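Alpha-1,4-endofucoidanase (Mariniflexile fucanivorans, PDB 6DLH) hydrolyses alpha-1,4-fucosidic linkages within fucoidan chains as a retaining endo-acting enzyme of glycoside hydrolase family 107. Local coordinates at residues Leu359-Phe364 against Phe405-Thr410. Residues are numbered along the deposited sequence; the frame is centred on the assembly and turned at random.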
# COMPACT_ATOMS: atom_id res chain seq x y z
N LEU A 359 -13.63 20.90 4.79
CA LEU A 359 -13.47 22.26 4.27
C LEU A 359 -14.33 22.42 3.02
O LEU A 359 -14.55 21.47 2.28
CB LEU A 359 -11.99 22.52 3.94
CG LEU A 359 -11.03 22.54 5.13
CD1 LEU A 359 -9.61 22.88 4.70
CD2 LEU A 359 -11.50 23.50 6.21
N THR A 360 -14.83 23.64 2.80
CA THR A 360 -15.46 23.98 1.53
C THR A 360 -14.37 24.02 0.47
O THR A 360 -13.19 24.13 0.80
CB THR A 360 -16.15 25.35 1.59
OG1 THR A 360 -15.12 26.31 1.83
CG2 THR A 360 -17.24 25.46 2.63
N ASP A 361 -14.76 23.95 -0.81
CA ASP A 361 -13.83 24.06 -1.92
C ASP A 361 -12.97 25.31 -1.74
O ASP A 361 -11.75 25.24 -1.84
CB ASP A 361 -14.54 24.07 -3.28
CG ASP A 361 -15.31 22.81 -3.60
OD1 ASP A 361 -15.21 21.83 -2.83
OD2 ASP A 361 -16.01 22.80 -4.65
N GLU A 362 -13.62 26.46 -1.48
CA GLU A 362 -12.93 27.73 -1.30
C GLU A 362 -11.93 27.65 -0.15
O GLU A 362 -10.81 28.14 -0.26
CB GLU A 362 -13.94 28.86 -1.08
CG GLU A 362 -13.29 30.23 -0.97
N GLN A 363 -12.35 27.08 0.99
CA GLN A 363 -11.48 26.97 2.16
C GLN A 363 -10.30 26.05 1.84
O GLN A 363 -9.17 26.36 2.21
CB GLN A 363 -12.26 26.47 3.37
CG GLN A 363 -13.12 27.54 4.05
CD GLN A 363 -14.14 26.91 4.97
OE1 GLN A 363 -14.32 25.70 4.98
NE2 GLN A 363 -14.82 27.74 5.75
N PHE A 364 -10.56 24.94 1.12
CA PHE A 364 -9.51 23.99 0.81
C PHE A 364 -8.38 24.65 0.03
O PHE A 364 -7.21 24.48 0.37
CB PHE A 364 -10.05 22.78 0.05
CG PHE A 364 -9.05 21.66 -0.05
CD1 PHE A 364 -8.93 20.72 0.96
CD2 PHE A 364 -8.20 21.56 -1.15
CE1 PHE A 364 -7.98 19.70 0.89
CE2 PHE A 364 -7.25 20.55 -1.22
CZ PHE A 364 -7.15 19.62 -0.21
N PHE A 405 -8.80 18.98 -5.04
CA PHE A 405 -7.43 18.94 -5.52
C PHE A 405 -7.30 19.56 -6.91
O PHE A 405 -6.32 20.24 -7.19
CB PHE A 405 -6.86 17.51 -5.42
CG PHE A 405 -5.81 17.37 -4.35
CD1 PHE A 405 -6.16 17.19 -3.02
CD2 PHE A 405 -4.46 17.49 -4.66
CE1 PHE A 405 -5.18 17.11 -2.03
CE2 PHE A 405 -3.49 17.41 -3.67
CZ PHE A 405 -3.85 17.21 -2.36
N GLU A 406 -8.30 19.35 -7.77
CA GLU A 406 -8.30 19.93 -9.10
C GLU A 406 -8.45 21.45 -9.03
O GLU A 406 -7.72 22.17 -9.72
CB GLU A 406 -9.37 19.28 -9.98
CG GLU A 406 -9.01 17.89 -10.47
CD GLU A 406 -7.94 17.79 -11.55
OE1 GLU A 406 -7.36 18.83 -11.91
OE2 GLU A 406 -7.70 16.66 -12.03
N LEU A 407 -9.39 21.94 -8.21
CA LEU A 407 -9.54 23.38 -8.03
C LEU A 407 -8.23 23.98 -7.52
O LEU A 407 -7.76 24.99 -8.03
CB LEU A 407 -10.72 23.67 -7.09
CG LEU A 407 -12.10 23.31 -7.63
CD1 LEU A 407 -13.17 23.40 -6.56
CD2 LEU A 407 -12.47 24.16 -8.84
N THR A 408 -7.64 23.33 -6.50
CA THR A 408 -6.33 23.71 -5.99
C THR A 408 -5.29 23.77 -7.11
O THR A 408 -4.49 24.71 -7.16
CB THR A 408 -5.89 22.76 -4.87
OG1 THR A 408 -6.87 22.81 -3.83
CG2 THR A 408 -4.53 23.09 -4.31
N ASP A 409 -5.29 22.76 -7.98
CA ASP A 409 -4.29 22.66 -9.03
C ASP A 409 -4.39 23.87 -9.96
O ASP A 409 -3.38 24.48 -10.27
CB ASP A 409 -4.36 21.32 -9.78
CG ASP A 409 -3.11 20.95 -10.57
OD1 ASP A 409 -2.02 20.90 -9.97
OD2 ASP A 409 -3.23 20.69 -11.77
N THR A 410 -5.62 24.24 -10.34
CA THR A 410 -5.85 25.38 -11.22
C THR A 410 -5.24 26.63 -10.59
O THR A 410 -4.52 27.38 -11.24
CB THR A 410 -7.34 25.57 -11.52
OG1 THR A 410 -7.79 24.40 -12.20
CG2 THR A 410 -7.64 26.78 -12.37
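Phe364, in the first turn of helix 361-372, contributes the largest single share of the contact between 359-364 and 405-410. Its CB points at the other helix, and CG stands anti to the backbone N (chi1 -169°), which sends the ring toward Phe405 and Thr408. Along one side of the ring, CD2 meets Thr408 OG1 at 3.2 Å, the oxygen lying in the ring plane at the edge, and CE2 lies 3.5 Å from the same OG1. At the far end CZ reaches Phe405 CE1 at 3.7 Å. The two rings meet obliquely, their planes at 53° and centroids 5.7 Å apart; Trp380 also meets the Phe364 ring, while Phe405 continues inward to Leu46 and Met48 of strand 46-49 in the parallel sheet. With an alanine at Phe364, the space beside Phe405 and Thr408 OG1 would probably be left unfilled and the Phe405 ring freer to turn. Nearer the surface, Leu407 CD1 rests against Asp361, 3.6 Å from CB and 3.5 Å from OD2. That carboxylate is gripped by Asn403 through OD2 and Gln404 through OD1, so the helix start is tied to residues just before Phe405. Thr360 precedes the helix and forms a capping box with Gln363: Gln363 N donates to Thr360 OG1 and Thr360 N to Gln363 OE1, each at 3.0 Å. No hydrogen bond joins the two segments directly. Buried Thr408 OG1 donates its proton to Gln404 O, so its partial negative charge probably faces the weakly positive C-H edge of Phe364; apolar and edge contacts join the helices, with polar ties from Asn403 and Gln404 alongside.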